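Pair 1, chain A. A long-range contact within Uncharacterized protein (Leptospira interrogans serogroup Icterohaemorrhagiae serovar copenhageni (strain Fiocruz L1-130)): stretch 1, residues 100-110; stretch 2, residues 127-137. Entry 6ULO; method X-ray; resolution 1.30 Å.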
# COMPACT_ATOMS: atom_id res chain seq x y z
N ASN A 100 -10.84 1.13 1.18
CA ASN A 100 -9.88 1.56 2.17
C ASN A 100 -10.51 2.54 3.17
O ASN A 100 -10.16 2.55 4.35
CB ASN A 100 -8.67 2.20 1.49
CG ASN A 100 -7.74 1.17 0.87
OD1 ASN A 100 -7.64 0.02 1.36
ND2 ASN A 100 -7.01 1.57 -0.16
N THR A 101 -11.40 3.43 2.67
CA THR A 101 -12.10 4.36 3.55
C THR A 101 -12.93 3.61 4.58
O THR A 101 -12.96 3.97 5.76
CB THR A 101 -12.98 5.28 2.70
OG1 THR A 101 -12.16 6.04 1.81
CG2 THR A 101 -13.83 6.24 3.58
N ILE A 102 -13.60 2.54 4.15
CA ILE A 102 -14.34 1.69 5.08
C ILE A 102 -13.40 1.05 6.09
O ILE A 102 -13.67 1.04 7.29
CB ILE A 102 -15.15 0.63 4.31
CG1 ILE A 102 -16.20 1.32 3.43
CG2 ILE A 102 -15.78 -0.36 5.30
CD1 ILE A 102 -16.84 0.37 2.42
N THR A 103 -12.28 0.49 5.62
CA THR A 103 -11.33 -0.14 6.54
C THR A 103 -10.87 0.85 7.62
O THR A 103 -10.77 0.47 8.80
CB THR A 103 -10.16 -0.67 5.72
OG1 THR A 103 -10.59 -1.88 5.11
CG2 THR A 103 -8.88 -0.91 6.54
N ILE A 104 -10.60 2.11 7.24
CA ILE A 104 -10.16 3.08 8.23
C ILE A 104 -11.24 3.34 9.27
O ILE A 104 -10.96 3.44 10.47
CB ILE A 104 -9.70 4.36 7.51
CG1 ILE A 104 -8.44 4.04 6.69
CG2 ILE A 104 -9.49 5.52 8.49
CD1 ILE A 104 -8.13 5.06 5.60
N LEU A 105 -12.49 3.49 8.83
CA LEU A 105 -13.60 3.66 9.76
C LEU A 105 -13.69 2.48 10.71
O LEU A 105 -13.84 2.65 11.93
CB LEU A 105 -14.88 3.82 8.97
CG LEU A 105 -16.19 3.87 9.75
CD1 LEU A 105 -16.28 5.06 10.71
CD2 LEU A 105 -17.38 3.87 8.74
N PHE A 106 -13.56 1.25 10.16
CA PHE A 106 -13.63 0.07 11.03
C PHE A 106 -12.47 0.04 12.02
O PHE A 106 -12.67 -0.30 13.19
CB PHE A 106 -13.64 -1.21 10.22
CG PHE A 106 -14.87 -1.45 9.39
CD1 PHE A 106 -16.01 -0.66 9.49
CD2 PHE A 106 -14.88 -2.53 8.48
CE1 PHE A 106 -17.12 -0.94 8.72
CE2 PHE A 106 -15.98 -2.82 7.71
CZ PHE A 106 -17.13 -2.02 7.83
N LEU A 107 -11.27 0.41 11.60
CA LEU A 107 -10.14 0.48 12.52
C LEU A 107 -10.42 1.46 13.65
O LEU A 107 -10.17 1.16 14.82
CB LEU A 107 -8.86 0.92 11.79
CG LEU A 107 -8.25 -0.15 10.87
CD1 LEU A 107 -7.23 0.53 9.93
CD2 LEU A 107 -7.58 -1.25 11.72
N GLN A 108 -10.91 2.66 13.31
CA GLN A 108 -11.22 3.65 14.33
C GLN A 108 -12.16 3.11 15.39
O GLN A 108 -11.99 3.40 16.58
CB GLN A 108 -11.82 4.91 13.69
CG GLN A 108 -10.78 5.68 12.86
CD GLN A 108 -11.39 6.76 12.02
OE1 GLN A 108 -12.59 6.73 11.74
NE2 GLN A 108 -10.57 7.71 11.61
N LYS A 109 -13.15 2.31 14.99
CA LYS A 109 -14.17 1.86 15.91
C LYS A 109 -13.85 0.53 16.57
O LYS A 109 -14.55 0.14 17.49
CB LYS A 109 -15.51 1.75 15.17
CG LYS A 109 -16.01 3.09 14.65
CD LYS A 109 -16.21 4.09 15.76
CE LYS A 109 -16.84 5.35 15.18
NZ LYS A 109 -17.14 6.33 16.24
N SER A 110 -12.81 -0.18 16.15
CA SER A 110 -12.54 -1.56 16.58
C SER A 110 -11.38 -1.56 17.57
O SER A 110 -10.21 -1.45 17.17
CB SER A 110 -12.24 -2.43 15.35
OG SER A 110 -13.39 -2.60 14.55
N GLU A 127 -23.82 -5.01 12.10
CA GLU A 127 -23.23 -3.89 12.82
C GLU A 127 -22.39 -3.00 11.90
O GLU A 127 -22.45 -1.77 11.97
CB GLU A 127 -22.33 -4.43 13.92
CG GLU A 127 -21.69 -3.33 14.74
CD GLU A 127 -20.84 -3.85 15.87
OE1 GLU A 127 -20.84 -5.08 16.12
OE2 GLU A 127 -20.16 -3.02 16.51
N ALA A 128 -21.61 -3.62 11.01
CA ALA A 128 -20.77 -2.85 10.08
C ALA A 128 -21.62 -1.96 9.18
O ALA A 128 -21.29 -0.79 8.94
CB ALA A 128 -19.91 -3.81 9.26
N LEU A 129 -22.70 -2.51 8.63
CA LEU A 129 -23.55 -1.73 7.74
C LEU A 129 -24.29 -0.63 8.49
O LEU A 129 -24.47 0.47 7.95
CB LEU A 129 -24.52 -2.65 6.98
CG LEU A 129 -23.85 -3.57 5.96
CD1 LEU A 129 -24.87 -4.57 5.46
CD2 LEU A 129 -23.28 -2.76 4.77
N GLU A 130 -24.66 -0.86 9.75
CA GLU A 130 -25.23 0.21 10.55
C GLU A 130 -24.21 1.31 10.85
O GLU A 130 -24.55 2.50 10.84
CB GLU A 130 -25.74 -0.38 11.87
CG GLU A 130 -26.99 -1.29 11.74
CD GLU A 130 -27.32 -2.14 12.99
OE1 GLU A 130 -26.56 -2.12 14.00
OE2 GLU A 130 -28.36 -2.83 12.96
N LEU A 131 -22.96 0.95 11.07
CA LEU A 131 -21.92 1.94 11.31
C LEU A 131 -21.70 2.77 10.05
O LEU A 131 -21.59 4.00 10.12
CB LEU A 131 -20.62 1.24 11.71
CG LEU A 131 -19.38 2.11 11.82
CD1 LEU A 131 -19.59 3.20 12.84
CD2 LEU A 131 -18.18 1.25 12.20
N ILE A 132 -21.65 2.12 8.88
CA ILE A 132 -21.55 2.88 7.64
C ILE A 132 -22.74 3.82 7.50
O ILE A 132 -22.58 4.99 7.11
CB ILE A 132 -21.42 1.95 6.42
CG1 ILE A 132 -20.04 1.27 6.44
CG2 ILE A 132 -21.64 2.72 5.11
CD1 ILE A 132 -19.92 0.06 5.51
N GLN A 133 -23.95 3.33 7.82
CA GLN A 133 -25.16 4.14 7.66
C GLN A 133 -25.07 5.47 8.41
O GLN A 133 -25.51 6.50 7.89
CB GLN A 133 -26.37 3.34 8.15
CG GLN A 133 -27.70 4.07 7.98
CD GLN A 133 -28.09 4.26 6.52
OE1 GLN A 133 -27.70 3.46 5.67
NE2 GLN A 133 -28.87 5.28 6.22
N VAL A 134 -24.52 5.46 9.63
CA VAL A 134 -24.47 6.68 10.43
C VAL A 134 -23.25 7.54 10.14
O VAL A 134 -23.17 8.66 10.67
CB VAL A 134 -24.55 6.39 11.95
CG1 VAL A 134 -25.85 5.71 12.29
CG2 VAL A 134 -23.35 5.62 12.45
N SER A 135 -22.30 7.07 9.32
CA SER A 135 -21.00 7.72 9.16
C SER A 135 -20.86 8.58 7.91
O SER A 135 -19.84 9.25 7.76
CB SER A 135 -19.88 6.67 9.20
OG SER A 135 -19.88 6.01 10.47
N PHE A 136 -21.86 8.58 7.03
CA PHE A 136 -21.79 9.30 5.76
C PHE A 136 -23.14 9.91 5.46
O PHE A 136 -24.17 9.39 5.88
CB PHE A 136 -21.46 8.34 4.59
CG PHE A 136 -20.15 7.60 4.77
CD1 PHE A 136 -18.96 8.17 4.35
CD2 PHE A 136 -20.13 6.34 5.34
CE1 PHE A 136 -17.77 7.49 4.51
CE2 PHE A 136 -18.94 5.66 5.51
CZ PHE A 136 -17.77 6.25 5.08
N SER A 137 -23.15 10.98 4.66
CA SER A 137 -24.41 11.47 4.11
C SER A 137 -24.88 10.62 2.94
O SER A 137 -26.07 10.61 2.64
CB SER A 137 -24.31 12.93 3.67
OG SER A 137 -24.25 13.77 4.80

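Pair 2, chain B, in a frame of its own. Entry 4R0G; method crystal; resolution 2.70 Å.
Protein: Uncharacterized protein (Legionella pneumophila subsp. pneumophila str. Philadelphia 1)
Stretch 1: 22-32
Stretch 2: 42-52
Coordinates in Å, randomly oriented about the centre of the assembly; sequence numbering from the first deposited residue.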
# COMPACT_ATOMS: atom_id res chain seq x y z
N GLN B 22 -6.94 10.20 14.27
CA GLN B 22 -5.93 10.68 15.22
C GLN B 22 -6.41 10.42 16.64
O GLN B 22 -5.70 10.64 17.64
CB GLN B 22 -5.76 12.18 15.01
CG GLN B 22 -4.37 12.70 14.98
CD GLN B 22 -4.33 14.11 14.40
OE1 GLN B 22 -3.91 14.29 13.26
NE2 GLN B 22 -4.79 15.10 15.17
N TRP B 23 -7.65 9.97 16.70
CA TRP B 23 -8.36 9.68 17.93
C TRP B 23 -7.61 8.72 18.85
O TRP B 23 -7.42 9.02 20.03
CB TRP B 23 -9.71 9.08 17.57
CG TRP B 23 -10.67 8.93 18.66
CD1 TRP B 23 -10.72 9.64 19.83
CD2 TRP B 23 -11.79 8.03 18.69
NE1 TRP B 23 -11.79 9.23 20.59
CE2 TRP B 23 -12.46 8.24 19.92
CE3 TRP B 23 -12.27 7.05 17.80
CZ2 TRP B 23 -13.61 7.51 20.29
CZ3 TRP B 23 -13.41 6.33 18.17
CH2 TRP B 23 -14.07 6.57 19.41
N PRO B 24 -7.21 7.55 18.32
CA PRO B 24 -6.64 6.63 19.30
C PRO B 24 -5.30 7.12 19.88
O PRO B 24 -4.88 6.67 20.95
CB PRO B 24 -6.56 5.30 18.53
CG PRO B 24 -6.60 5.64 17.12
CD PRO B 24 -7.25 6.96 16.96
N LYS B 25 -4.65 8.07 19.21
CA LYS B 25 -3.44 8.68 19.75
C LYS B 25 -3.78 9.63 20.91
O LYS B 25 -3.03 9.76 21.88
CB LYS B 25 -2.64 9.38 18.63
CG LYS B 25 -1.31 9.93 19.07
CD LYS B 25 -0.81 11.06 18.17
CE LYS B 25 0.48 11.67 18.75
NZ LYS B 25 1.30 12.43 17.74
N PHE B 26 -4.92 10.31 20.80
CA PHE B 26 -5.41 11.18 21.87
C PHE B 26 -5.85 10.36 23.09
O PHE B 26 -5.49 10.65 24.23
CB PHE B 26 -6.56 12.06 21.34
CG PHE B 26 -7.53 12.55 22.39
CD1 PHE B 26 -7.23 13.66 23.18
CD2 PHE B 26 -8.76 11.91 22.57
CE1 PHE B 26 -8.13 14.10 24.14
CE2 PHE B 26 -9.66 12.35 23.53
CZ PHE B 26 -9.35 13.45 24.31
N ILE B 27 -6.62 9.32 22.82
CA ILE B 27 -7.06 8.42 23.86
C ILE B 27 -5.85 7.86 24.60
O ILE B 27 -5.91 7.61 25.78
CB ILE B 27 -7.96 7.32 23.28
CG1 ILE B 27 -9.29 7.95 22.86
CG2 ILE B 27 -8.22 6.21 24.27
CD1 ILE B 27 -10.29 6.96 22.27
N ALA B 28 -4.73 7.70 23.92
CA ALA B 28 -3.58 7.11 24.59
C ALA B 28 -2.92 8.11 25.53
O ALA B 28 -2.30 7.72 26.51
CB ALA B 28 -2.59 6.58 23.57
N GLU B 29 -3.03 9.40 25.21
CA GLU B 29 -2.50 10.44 26.09
C GLU B 29 -3.43 10.84 27.22
O GLU B 29 -3.00 11.01 28.37
CB GLU B 29 -2.07 11.67 25.29
CG GLU B 29 -0.79 11.43 24.53
CD GLU B 29 -0.11 12.71 24.12
OE1 GLU B 29 -0.79 13.54 23.48
OE2 GLU B 29 1.09 12.87 24.44
N TYR B 30 -4.72 10.98 26.91
CA TYR B 30 -5.71 11.34 27.90
C TYR B 30 -5.68 10.34 29.03
O TYR B 30 -5.93 10.70 30.17
CB TYR B 30 -7.10 11.40 27.26
CG TYR B 30 -8.22 11.86 28.15
CD1 TYR B 30 -8.35 13.20 28.50
CD2 TYR B 30 -9.18 10.97 28.62
CE1 TYR B 30 -9.41 13.64 29.32
CE2 TYR B 30 -10.24 11.40 29.43
CZ TYR B 30 -10.34 12.74 29.78
OH TYR B 30 -11.37 13.17 30.58
N TYR B 31 -5.41 9.08 28.71
CA TYR B 31 -5.33 8.07 29.76
C TYR B 31 -3.93 7.68 30.24
O TYR B 31 -3.81 6.88 31.17
CB TYR B 31 -6.14 6.83 29.37
CG TYR B 31 -7.64 7.05 29.34
CD1 TYR B 31 -8.30 7.30 28.14
CD2 TYR B 31 -8.39 6.99 30.49
CE1 TYR B 31 -9.69 7.49 28.11
CE2 TYR B 31 -9.78 7.18 30.47
CZ TYR B 31 -10.42 7.42 29.28
OH TYR B 31 -11.79 7.61 29.27
N GLY B 32 -2.88 8.23 29.63
CA GLY B 32 -1.51 7.89 30.01
C GLY B 32 -0.68 7.24 28.91
O GLY B 32 -0.52 6.02 28.84
N GLU B 42 -6.67 -3.23 25.93
CA GLU B 42 -6.94 -2.09 26.81
C GLU B 42 -7.39 -0.89 25.99
O GLU B 42 -8.37 -0.19 26.31
CB GLU B 42 -5.69 -1.75 27.61
N MET B 43 -6.65 -0.67 24.92
CA MET B 43 -6.88 0.39 23.96
C MET B 43 -8.23 0.28 23.25
O MET B 43 -8.83 1.28 22.87
CB MET B 43 -5.75 0.34 22.94
CG MET B 43 -5.80 1.46 21.98
SD MET B 43 -5.98 3.02 22.86
CE MET B 43 -6.31 4.03 21.48
N VAL B 44 -8.70 -0.94 23.06
CA VAL B 44 -9.98 -1.18 22.42
C VAL B 44 -11.05 -0.95 23.46
O VAL B 44 -12.15 -0.47 23.15
CB VAL B 44 -10.07 -2.61 21.84
CG1 VAL B 44 -11.53 -2.97 21.46
CG2 VAL B 44 -9.14 -2.74 20.66
N SER B 45 -10.71 -1.29 24.70
CA SER B 45 -11.60 -1.09 25.84
C SER B 45 -11.90 0.38 26.01
O SER B 45 -13.07 0.76 26.03
CB SER B 45 -10.98 -1.67 27.10
OG SER B 45 -10.91 -3.08 26.98
N LEU B 46 -10.86 1.20 26.11
CA LEU B 46 -11.05 2.64 26.21
C LEU B 46 -11.91 3.23 25.06
O LEU B 46 -12.91 3.96 25.30
CB LEU B 46 -9.71 3.36 26.37
CG LEU B 46 -8.77 2.85 27.48
CD1 LEU B 46 -7.37 3.39 27.29
CD2 LEU B 46 -9.26 3.25 28.85
N LEU B 47 -11.54 2.91 23.82
CA LEU B 47 -12.36 3.26 22.65
C LEU B 47 -13.83 2.88 22.80
O LEU B 47 -14.69 3.65 22.43
CB LEU B 47 -11.84 2.60 21.40
CG LEU B 47 -11.01 3.43 20.44
CD1 LEU B 47 -9.65 3.65 21.02
CD2 LEU B 47 -10.88 2.66 19.14
N ILE B 48 -14.14 1.69 23.33
CA ILE B 48 -15.56 1.32 23.47
C ILE B 48 -16.25 2.21 24.50
O ILE B 48 -17.33 2.76 24.26
CB ILE B 48 -15.76 -0.14 23.89
CG1 ILE B 48 -15.41 -1.08 22.73
CG2 ILE B 48 -17.22 -0.36 24.30
CD1 ILE B 48 -14.99 -2.42 23.19
N PHE B 49 -15.62 2.34 25.66
CA PHE B 49 -16.14 3.20 26.70
C PHE B 49 -16.36 4.57 26.13
O PHE B 49 -17.46 5.11 26.16
CB PHE B 49 -15.11 3.32 27.81
CG PHE B 49 -15.51 4.25 28.88
CD1 PHE B 49 -16.56 3.93 29.73
CD2 PHE B 49 -14.85 5.45 29.04
CE1 PHE B 49 -16.95 4.79 30.73
CE2 PHE B 49 -15.24 6.33 30.05
CZ PHE B 49 -16.28 5.99 30.90
N GLU B 50 -15.31 5.12 25.56
CA GLU B 50 -15.35 6.50 25.10
C GLU B 50 -16.42 6.77 24.02
O GLU B 50 -17.14 7.76 24.04
CB GLU B 50 -13.96 6.90 24.65
CG GLU B 50 -13.71 8.34 24.84
CD GLU B 50 -13.52 8.74 26.29
OE1 GLU B 50 -12.72 8.10 26.99
OE2 GLU B 50 -14.18 9.71 26.72
N TRP B 51 -16.55 5.86 23.09
CA TRP B 51 -17.46 6.08 22.00
C TRP B 51 -18.90 5.95 22.50
O TRP B 51 -19.81 6.57 21.95
CB TRP B 51 -17.15 5.03 20.94
CG TRP B 51 -17.57 5.37 19.58
CD1 TRP B 51 -18.44 6.36 19.21
CD2 TRP B 51 -17.18 4.70 18.38
NE1 TRP B 51 -18.60 6.35 17.84
CE2 TRP B 51 -17.83 5.35 17.31
CE3 TRP B 51 -16.33 3.61 18.10
CZ2 TRP B 51 -17.67 4.94 15.97
CZ3 TRP B 51 -16.17 3.20 16.77
CH2 TRP B 51 -16.83 3.87 15.73
N LEU B 52 -19.11 5.14 23.54
CA LEU B 52 -20.44 4.93 24.08
C LEU B 52 -20.91 6.13 24.91
O LEU B 52 -22.11 6.42 24.98
CB LEU B 52 -20.50 3.62 24.88
CG LEU B 52 -20.50 2.32 24.07
CD1 LEU B 52 -20.60 1.09 24.94
CD2 LEU B 52 -21.63 2.32 23.04

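Pair 2 links its two stretches with a hydrogen bond, from a tyrosine just past the first helix to a glutamate in the second, whereas pair 1 has none across the contact and relies on packing alone. In pair 2 the hydroxyl OH of Tyr B31 donates to OE1 of Glu B50 at 2.5 Å. The matching positions in pair 1 are Lys A109 and Ser A135, and they do not meet: CG of Lys A109 lies 3.8 Å from CD2 of Leu A131, so its aliphatic part packs on leucine, while OG of Ser A135 turns back along its own stretch and donates to O of Leu A131 at 2.7 Å.

The backbones nevertheless agree to 0.6 Å over 14 central residues. In both pairs two helices cross nearly at right angles, at 103° with a closest axial approach of 11.0 Å in pair 1, and at 99° and 10.4 Å in pair 2. The surface buried is 410 Å² in pair 1 and 561 Å² in pair 2.

At the centre, Leu A105 matches Ile B27, and both point toward the other helix. CD2 of Leu A105 is 4.1 Å from CG of Leu A131; CG2 of Ile B27 is 3.8 Å from CB of Leu B46, the matching residue. Ile B27 is a knob in a hole formed by Met B43, Leu B46, Leu B47 and Glu B50.

On one flank, bulk changes sides. Phe A106 packs against the small Ala A128, CZ of Phe A106 lying 3.6 Å from CB of Ala A128; at the matching positions pair 2 has the small Ala B28 and the long Met B43. The methionine does not fill the phenylalanine's place by touching Ala B28; instead its CE packs 3.2 Å from CB of Pro B24, which matches Ile A102. That isoleucine uses CG2 to approach CD1 of Ile A132 at 4.2 Å, and CB of Pro B24 similarly lies 4.3 Å from CD1 of the matching Leu B47.

At another corner, Thr A101 and Phe A136 correspond to Trp B23 and Trp B51. The threonine CG2 meets the phenylalanine ring at its edge, 4.2 Å from CZ. Two indoles replace this modest contact with an edge-to-face pair: the edge of Trp B23 points toward the face of Trp B51, the planes stand at 88°, and CH2 of Trp B23 comes within 3.7 Å of CG of Trp B51.

Leu A131 and Leu B46 both pack on the matching residue, Lys A109 or Tyr B31; the tyrosine turns this into a CH-pi contact with CD2 of Leu B46 over its ring face, while Leu A131 also reaches Phe A106, its CD2 4.0 Å from CD1 of Phe A106.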